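Monomethylamine methyltransferase MtmB1 (Methanosarcina barkeri, PDB 1TV2) transfers the methyl group of monomethylamine to the cobalt of a corrinoid cofactor carried by its partner protein MtmC, a step in methanogenesis from methylamine. Local coordinates at residues Q333-A338 against G366-K371; H294-V299 against M313-A318. One frame throughout, in Å; residues are numbered along the deposited sequence.

Contact 1 of 2, residues Q333-A338 against G366-K371; sequences QYYPCA and GVASAK. With BG5 (5-hydroxyamino-3-methyl-pyrrolidine-2-carboxylic acid), chain B.
At the C-terminal mouth of the TIM barrel, beside the pyrrolysine-derived ring BG5, the loops leaving two neighbouring parallel strands run together, and Tyr-335 meets Ala-368 where they do. The methyl CB of Ala-368 sits over the centre of the Tyr-335 ring, 3.7 Å from the centroid and 14° off the normal, a CH-pi contact. At the edge of the same ring, in its plane, CD2 lies 3.4 Å from the carbonyl O of Lys-371. CG of Tyr-335 stands beside its backbone N (chi1 -82°), and from there the ring extends until its OH comes within 3.1 Å of BG5 C6.

Backbone bonds tie the loops along their length. Ala-368 N donates to Tyr-334 O at 2.8 Å, with Ala-368 at the centre of an inverse gamma turn. Farther out, Lys-371 N donates to Pro-336 O at 2.9 Å and Ala-370 N to Ala-338 O at 3.0 Å. Between these bonds Val-367 CG1 presses on the Pro-336 ring, 3.4 Å from CG, a tight fit for two carbons. Val-367 follows a cis peptide bond, and at Gly-366 the absence of a side chain lets Tyr-334 CB approach to 4.0 Å from CA. The extended chain of Lys-371 passes Cys-337, its CE against SG, on the way to a hydrogen bond with Trp-303 O. The two loops follow adjacent parallel strands and so lie at the end of the barrel where TIM-barrel enzymes place their active sites, here beside BG5.

Contact 2 of 2, residues H294-V299 against M313-A318; sequences HLDGPV and MIAGWA. With BG5 (5-hydroxyamino-3-methyl-pyrrolidine-2-carboxylic acid), chain B.
Pro-298 packs its ring against Ile-314 and Ala-315 on the buried side of helix 309-325. The nearest approach is Pro-298 CG to Ile-314 CG2, 3.7 Å apart, as the proline ring and the isoleucine run alongside each other, pointing opposite ways. With CG1 of Ile-314 beside the backbone N (chi1 -65°), it is the CG2 branch that turns to the proline ring. Ala-315 CB lies 4.0 Å from Pro-298 CG. Beside this apolar patch, Asp-296 OD2 comes 4.2 Å from Ala-315 CA and 4.4 Å from Ala-318 CB, and no hydrogen bond crosses the contact.

The carboxylate is positioned by other partners. OD1 takes the N-H of Gly-297 at 2.6 Å from above the carboxylate plane, while OD2 forms a salt bridge with Arg-361, which may also offset the nearby like charge of Asp-278. Asn-332 of strand 330-333 touches Pro-298 and Ala-315 alike. On the strand's other side, Leu-295 CD2 approaches BG5 C1 at 3.4 Å, so residues in succession serve the barrel interior and the helix layer. Strand against following helix is the first half of a beta-alpha-beta unit, the repeating element of the TIM barrel.

How the contacts relate
From the N terminus, the chain enters contact 2 on strand 293-300, loops out and returns on helix 309-325, closing that contact before strand 330-333 begins. Contact 1 then opens at the end of this strand and closes at the end of strand 363-366 and in the loop after it, once helix 343-359 has been passed. The two loops are therefore in series, neither nested nor crossed, and their centres lie about 15 Å apart. They join where Gln-333 NE2 probably hydrogen-bonds to Asp-296 O at 2.9 Å, between adjacent strands. Contact 2 ties the barrel wall to its outer helix, contact 1 ties neighbouring loops at the mouth, and both reach BG5 inside.

Contact 1 of 2, residues Q333-A338 against G366-K371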
ATOM      1  N   GLN A 333      27.664 -18.002  10.436  1.00 18.92           N
ATOM      2  CA  GLN A 333      26.641 -18.956  10.870  1.00 19.11           C
ATOM      3  C   GLN A 333      27.190 -19.971  11.869  1.00 19.33           C
ATOM      4  O   GLN A 333      28.355 -20.365  11.800  1.00 19.61           O
ATOM      5  CB  GLN A 333      26.021 -19.658   9.657  1.00 19.28           C
ATOM      6  CG  GLN A 333      27.009 -20.386   8.775  1.00 19.68           C
ATOM      7  CD  GLN A 333      26.434 -20.694   7.404  1.00 19.49           C
ATOM      8  OE1 GLN A 333      25.480 -21.461   7.273  1.00 19.85           O
ATOM      9  NE2 GLN A 333      27.013 -20.087   6.373  1.00 18.37           N
ATOM     10  N   TYR A 334      26.322 -20.405  12.779  1.00 19.67           N
ATOM     11  CA  TYR A 334      26.692 -21.306  13.865  1.00 19.37           C
ATOM     12  C   TYR A 334      26.305 -22.776  13.743  1.00 19.64           C
ATOM     13  O   TYR A 334      25.121 -23.116  13.697  1.00 20.35           O
ATOM     14  CB  TYR A 334      26.122 -20.745  15.178  1.00 18.15           C
ATOM     15  CG  TYR A 334      26.716 -19.414  15.587  1.00 16.93           C
ATOM     16  CD1 TYR A 334      26.702 -18.320  14.715  1.00 15.83           C
ATOM     17  CD2 TYR A 334      27.339 -19.261  16.826  1.00 15.90           C
ATOM     18  CE1 TYR A 334      27.307 -17.113  15.064  1.00 16.91           C
ATOM     19  CE2 TYR A 334      27.944 -18.057  17.187  1.00 17.55           C
ATOM     20  CZ  TYR A 334      27.931 -16.991  16.302  1.00 17.20           C
ATOM     21  OH  TYR A 334      28.576 -15.823  16.634  1.00 17.82           O
ATOM     22  N   TYR A 335      27.316 -23.641  13.721  1.00 18.08           N
ATOM     23  CA  TYR A 335      27.113 -25.083  13.637  1.00 19.38           C
ATOM     24  C   TYR A 335      27.899 -25.838  14.709  1.00 19.43           C
ATOM     25  O   TYR A 335      29.023 -26.279  14.466  1.00 20.31           O
ATOM     26  CB  TYR A 335      27.533 -25.620  12.269  1.00 20.68           C
ATOM     27  CG  TYR A 335      26.497 -25.455  11.187  1.00 22.78           C
ATOM     28  CD1 TYR A 335      26.371 -24.253  10.486  1.00 22.67           C
ATOM     29  CD2 TYR A 335      25.643 -26.506  10.857  1.00 21.34           C
ATOM     30  CE1 TYR A 335      25.420 -24.108   9.477  1.00 23.26           C
ATOM     31  CE2 TYR A 335      24.692 -26.372   9.857  1.00 23.39           C
ATOM     32  CZ  TYR A 335      24.587 -25.173   9.170  1.00 24.75           C
ATOM     33  OH  TYR A 335      23.654 -25.052   8.168  1.00 27.62           O
ATOM     34  N   PRO A 336      27.326 -25.978  15.914  1.00 19.81           N
ATOM     35  CA  PRO A 336      27.997 -26.695  17.007  1.00 19.93           C
ATOM     36  C   PRO A 336      27.823 -28.199  16.803  1.00 20.82           C
ATOM     37  O   PRO A 336      26.920 -28.624  16.081  1.00 19.43           O
ATOM     38  CB  PRO A 336      27.245 -26.229  18.258  1.00 19.87           C
ATOM     39  CG  PRO A 336      26.546 -24.963  17.827  1.00 21.23           C
ATOM     40  CD  PRO A 336      26.139 -25.267  16.416  1.00 19.10           C
ATOM     41  N   CYS A 337      28.676 -28.995  17.443  1.00 21.86           N
ATOM     42  CA  CYS A 337      28.578 -30.449  17.344  1.00 22.43           C
ATOM     43  C   CYS A 337      27.474 -30.950  18.274  1.00 22.53           C
ATOM     44  O   CYS A 337      26.629 -31.755  17.879  1.00 22.59           O
ATOM     45  CB  CYS A 337      29.899 -31.112  17.749  1.00 23.39           C
ATOM     46  SG  CYS A 337      31.307 -30.743  16.688  1.00 26.47           S
ATOM     47  N   ALA A 338      27.486 -30.459  19.510  1.00 20.55           N
ATOM     48  CA  ALA A 338      26.512 -30.862  20.520  1.00 21.86           C
ATOM     49  C   ALA A 338      25.094 -30.362  20.248  1.00 23.21           C
ATOM     50  O   ALA A 338      24.896 -29.341  19.583  1.00 22.59           O
ATOM     51  CB  ALA A 338      26.971 -30.392  21.895  1.00 21.44           C
ATOM     52  N   GLY A 366      22.504 -17.837  14.118  1.00 16.50           N
ATOM     53  CA  GLY A 366      22.514 -19.164  14.719  1.00 17.35           C
ATOM     54  C   GLY A 366      21.238 -19.471  15.490  1.00 18.29           C
ATOM     55  O   GLY A 366      20.356 -18.615  15.574  1.00 17.94           O
ATOM     56  N   VAL A 367      21.142 -20.653  16.102  1.00 18.62           N
ATOM     57  CA  VAL A 367      22.205 -21.658  16.110  1.00 17.45           C
ATOM     58  C   VAL A 367      21.757 -23.013  15.547  1.00 18.51           C
ATOM     59  O   VAL A 367      20.755 -23.574  15.985  1.00 17.53           O
ATOM     60  CB  VAL A 367      22.705 -21.888  17.558  1.00 18.23           C
ATOM     61  CG1 VAL A 367      23.815 -22.934  17.577  1.00 16.85           C
ATOM     62  CG2 VAL A 367      23.180 -20.562  18.162  1.00 17.32           C
ATOM     63  N   ALA A 368      22.509 -23.541  14.586  1.00 18.14           N
ATOM     64  CA  ALA A 368      22.187 -24.837  13.998  1.00 18.31           C
ATOM     65  C   ALA A 368      22.760 -25.943  14.887  1.00 19.56           C
ATOM     66  O   ALA A 368      23.717 -26.628  14.515  1.00 18.76           O
ATOM     67  CB  ALA A 368      22.768 -24.936  12.592  1.00 18.91           C
ATOM     68  N   SER A 369      22.170 -26.105  16.065  1.00 19.27           N
ATOM     69  CA  SER A 369      22.614 -27.108  17.024  1.00 20.62           C
ATOM     70  C   SER A 369      22.568 -28.520  16.450  1.00 20.72           C
ATOM     71  O   SER A 369      21.826 -28.793  15.507  1.00 20.75           O
ATOM     72  CB  SER A 369      21.762 -27.014  18.288  1.00 21.04           C
ATOM     73  OG  SER A 369      21.875 -25.715  18.848  1.00 22.54           O
ATOM     74  N   ALA A 370      23.366 -29.417  17.027  1.00 21.79           N
ATOM     75  CA  ALA A 370      23.444 -30.795  16.558  1.00 20.73           C
ATOM     76  C   ALA A 370      23.827 -30.785  15.080  1.00 21.13           C
ATOM     77  O   ALA A 370      23.343 -31.599  14.295  1.00 20.92           O
ATOM     78  CB  ALA A 370      22.107 -31.501  16.753  1.00 20.91           C
ATOM     79  N   LYS A 371      24.696 -29.845  14.717  1.00 20.95           N
ATOM     80  CA  LYS A 371      25.176 -29.692  13.345  1.00 21.46           C
ATOM     81  C   LYS A 371      24.060 -29.390  12.351  1.00 21.22           C
ATOM     82  O   LYS A 371      24.222 -29.573  11.143  1.00 20.44           O
ATOM     83  CB  LYS A 371      25.957 -30.941  12.912  1.00 23.72           C
ATOM     84  CG  LYS A 371      27.186 -31.206  13.782  1.00 26.65           C
ATOM     85  CD  LYS A 371      27.979 -32.423  13.328  1.00 28.47           C
ATOM     86  CE  LYS A 371      29.070 -32.764  14.335  1.00 29.84           C
ATOM     87  NZ  LYS A 371      29.903 -33.923  13.893  1.00 30.75           N
TER
HETATM   88  C1  BG5 B 459      21.827 -18.793   7.608  1.00 21.29           C
HETATM   89  C2  BG5 B 459      22.349 -20.145   7.139  1.00 24.06           C
HETATM   90  C3  BG5 B 459      21.396 -21.272   7.504  1.00 25.26           C
HETATM   91  C4  BG5 B 459      20.613 -21.582   6.227  1.00 25.51           C
HETATM   92  C5  BG5 B 459      21.496 -21.160   5.054  1.00 26.81           C
HETATM   93  C6  BG5 B 459      22.221 -22.360   7.927  1.00 27.70           C
HETATM   94  N1  BG5 B 459      22.548 -20.227   5.621  1.00 22.73           N
HETATM   95  O1  BG5 B 459      22.136 -18.380   8.729  1.00 20.29           O
HETATM   96  N2  BG5 B 459      20.714 -20.441   4.097  1.00 28.92           N
HETATM   97  O2  BG5 B 459      20.450 -19.015   4.087  1.00 26.07           O

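Contact 2 of 2, residues H294-V299 against M313-A318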
ATOM      1  N   HIS A 294      27.561 -10.538   3.302  1.00 15.95           N
ATOM      2  CA  HIS A 294      28.036 -11.907   3.096  1.00 17.21           C
ATOM      3  C   HIS A 294      28.075 -12.734   4.375  1.00 17.02           C
ATOM      4  O   HIS A 294      28.627 -12.305   5.389  1.00 16.64           O
ATOM      5  CB  HIS A 294      29.439 -11.889   2.469  1.00 17.56           C
ATOM      6  CG  HIS A 294      30.048 -13.250   2.310  1.00 18.29           C
ATOM      7  ND1 HIS A 294      29.664 -14.127   1.319  1.00 17.26           N
ATOM      8  CD2 HIS A 294      30.994 -13.892   3.036  1.00 18.25           C
ATOM      9  CE1 HIS A 294      30.348 -15.253   1.441  1.00 18.43           C
ATOM     10  NE2 HIS A 294      31.161 -15.136   2.475  1.00 18.54           N
ATOM     11  N   LEU A 295      27.488 -13.925   4.308  1.00 15.55           N
ATOM     12  CA  LEU A 295      27.456 -14.837   5.441  1.00 17.04           C
ATOM     13  C   LEU A 295      28.569 -15.874   5.282  1.00 18.28           C
ATOM     14  O   LEU A 295      28.589 -16.630   4.310  1.00 18.04           O
ATOM     15  CB  LEU A 295      26.107 -15.557   5.509  1.00 14.56           C
ATOM     16  CG  LEU A 295      25.931 -16.493   6.708  1.00 16.40           C
ATOM     17  CD1 LEU A 295      25.804 -15.671   7.985  1.00 15.92           C
ATOM     18  CD2 LEU A 295      24.694 -17.351   6.511  1.00 13.46           C
ATOM     19  N   ASP A 296      29.487 -15.900   6.243  1.00 19.31           N
ATOM     20  CA  ASP A 296      30.610 -16.836   6.236  1.00 18.54           C
ATOM     21  C   ASP A 296      30.181 -18.097   6.992  1.00 19.23           C
ATOM     22  O   ASP A 296      29.027 -18.215   7.421  1.00 19.91           O
ATOM     23  CB  ASP A 296      31.811 -16.181   6.935  1.00 18.47           C
ATOM     24  CG  ASP A 296      33.133 -16.897   6.666  1.00 20.26           C
ATOM     25  OD1 ASP A 296      33.141 -17.970   6.025  1.00 17.66           O
ATOM     26  OD2 ASP A 296      34.175 -16.368   7.108  1.00 16.88           O
ATOM     27  N   GLY A 297      31.109 -19.036   7.154  1.00 17.23           N
ATOM     28  CA  GLY A 297      30.810 -20.263   7.869  1.00 16.94           C
ATOM     29  C   GLY A 297      31.904 -21.301   7.676  1.00 18.16           C
ATOM     30  O   GLY A 297      31.642 -22.388   7.155  1.00 18.81           O
ATOM     31  N   PRO A 298      33.148 -20.996   8.075  1.00 17.98           N
ATOM     32  CA  PRO A 298      34.233 -21.970   7.906  1.00 19.48           C
ATOM     33  C   PRO A 298      33.848 -23.240   8.646  1.00 20.23           C
ATOM     34  O   PRO A 298      33.455 -23.187   9.813  1.00 19.90           O
ATOM     35  CB  PRO A 298      35.436 -21.272   8.542  1.00 18.30           C
ATOM     36  CG  PRO A 298      35.103 -19.800   8.390  1.00 19.31           C
ATOM     37  CD  PRO A 298      33.633 -19.779   8.746  1.00 17.30           C
ATOM     38  N   VAL A 299      33.949 -24.379   7.972  1.00 21.44           N
ATOM     39  CA  VAL A 299      33.577 -25.639   8.592  1.00 20.52           C
ATOM     40  C   VAL A 299      34.698 -26.685   8.522  1.00 21.18           C
ATOM     41  O   VAL A 299      35.395 -26.809   7.512  1.00 20.66           O
ATOM     42  CB  VAL A 299      32.287 -26.185   7.938  1.00 21.20           C
ATOM     43  CG1 VAL A 299      32.520 -26.433   6.456  1.00 20.76           C
ATOM     44  CG2 VAL A 299      31.835 -27.447   8.641  1.00 22.18           C
ATOM     45  N   MET A 313      39.595 -19.487  13.900  1.00 20.77           N
ATOM     46  CA  MET A 313      40.738 -18.684  13.471  1.00 20.98           C
ATOM     47  C   MET A 313      40.516 -18.181  12.045  1.00 20.27           C
ATOM     48  O   MET A 313      40.832 -17.034  11.722  1.00 19.45           O
ATOM     49  CB  MET A 313      42.031 -19.512  13.532  1.00 22.93           C
ATOM     50  CG  MET A 313      42.532 -19.797  14.946  1.00 23.83           C
ATOM     51  SD  MET A 313      43.956 -20.918  14.976  1.00 25.48           S
ATOM     52  CE  MET A 313      45.240 -19.855  14.342  1.00 22.38           C
ATOM     53  N   ILE A 314      39.972 -19.044  11.195  1.00 19.97           N
ATOM     54  CA  ILE A 314      39.704 -18.668   9.811  1.00 20.35           C
ATOM     55  C   ILE A 314      38.700 -17.513   9.762  1.00 19.73           C
ATOM     56  O   ILE A 314      38.939 -16.501   9.100  1.00 19.42           O
ATOM     57  CB  ILE A 314      39.158 -19.875   9.007  1.00 20.71           C
ATOM     58  CG1 ILE A 314      40.241 -20.961   8.916  1.00 22.72           C
ATOM     59  CG2 ILE A 314      38.723 -19.428   7.616  1.00 19.72           C
ATOM     60  CD1 ILE A 314      39.764 -22.272   8.332  1.00 21.10           C
ATOM     61  N   ALA A 315      37.582 -17.662  10.469  1.00 19.23           N
ATOM     62  CA  ALA A 315      36.556 -16.621  10.498  1.00 20.54           C
ATOM     63  C   ALA A 315      37.105 -15.330  11.105  1.00 19.70           C
ATOM     64  O   ALA A 315      36.885 -14.239  10.576  1.00 21.22           O
ATOM     65  CB  ALA A 315      35.336 -17.104  11.296  1.00 17.49           C
ATOM     66  N   GLY A 316      37.825 -15.466  12.214  1.00 20.35           N
ATOM     67  CA  GLY A 316      38.392 -14.308  12.881  1.00 19.19           C
ATOM     68  C   GLY A 316      39.315 -13.484  12.003  1.00 20.33           C
ATOM     69  O   GLY A 316      39.188 -12.256  11.941  1.00 18.72           O
ATOM     70  N   TRP A 317      40.250 -14.143  11.322  1.00 18.86           N
ATOM     71  CA  TRP A 317      41.180 -13.426  10.454  1.00 18.20           C
ATOM     72  C   TRP A 317      40.505 -12.846   9.218  1.00 18.80           C
ATOM     73  O   TRP A 317      40.792 -11.718   8.812  1.00 18.24           O
ATOM     74  CB  TRP A 317      42.332 -14.340  10.026  1.00 18.85           C
ATOM     75  CG  TRP A 317      43.415 -14.452  11.056  1.00 19.24           C
ATOM     76  CD1 TRP A 317      43.391 -15.202  12.198  1.00 18.38           C
ATOM     77  CD2 TRP A 317      44.679 -13.772  11.048  1.00 19.94           C
ATOM     78  NE1 TRP A 317      44.561 -15.031  12.901  1.00 18.86           N
ATOM     79  CE2 TRP A 317      45.368 -14.158  12.218  1.00 20.01           C
ATOM     80  CE3 TRP A 317      45.294 -12.872  10.166  1.00 19.91           C
ATOM     81  CZ2 TRP A 317      46.647 -13.679  12.530  1.00 20.79           C
ATOM     82  CZ3 TRP A 317      46.568 -12.393  10.476  1.00 20.59           C
ATOM     83  CH2 TRP A 317      47.228 -12.798  11.649  1.00 21.22           C
ATOM     84  N   ALA A 318      39.613 -13.625   8.615  1.00 18.21           N
ATOM     85  CA  ALA A 318      38.903 -13.180   7.426  1.00 18.34           C
ATOM     86  C   ALA A 318      38.067 -11.930   7.723  1.00 17.21           C
ATOM     87  O   ALA A 318      38.140 -10.945   6.993  1.00 17.61           O
ATOM     88  CB  ALA A 318      38.007 -14.304   6.905  1.00 16.41           C
TER
HETATM   89  C1  BG5 B 459      21.827 -18.793   7.608  1.00 21.29           C
HETATM   90  C2  BG5 B 459      22.349 -20.145   7.139  1.00 24.06           C
HETATM   91  C3  BG5 B 459      21.396 -21.272   7.504  1.00 25.26           C
HETATM   92  C4  BG5 B 459      20.613 -21.582   6.227  1.00 25.51           C
HETATM   93  C5  BG5 B 459      21.496 -21.160   5.054  1.00 26.81           C
HETATM   94  C6  BG5 B 459      22.221 -22.360   7.927  1.00 27.70           C
HETATM   95  N1  BG5 B 459      22.548 -20.227   5.621  1.00 22.73           N
HETATM   96  O1  BG5 B 459      22.136 -18.380   8.729  1.00 20.29           O
HETATM   97  N2  BG5 B 459      20.714 -20.441   4.097  1.00 28.92           N
HETATM   98  O2  BG5 B 459      20.450 -19.015   4.087  1.00 26.07           O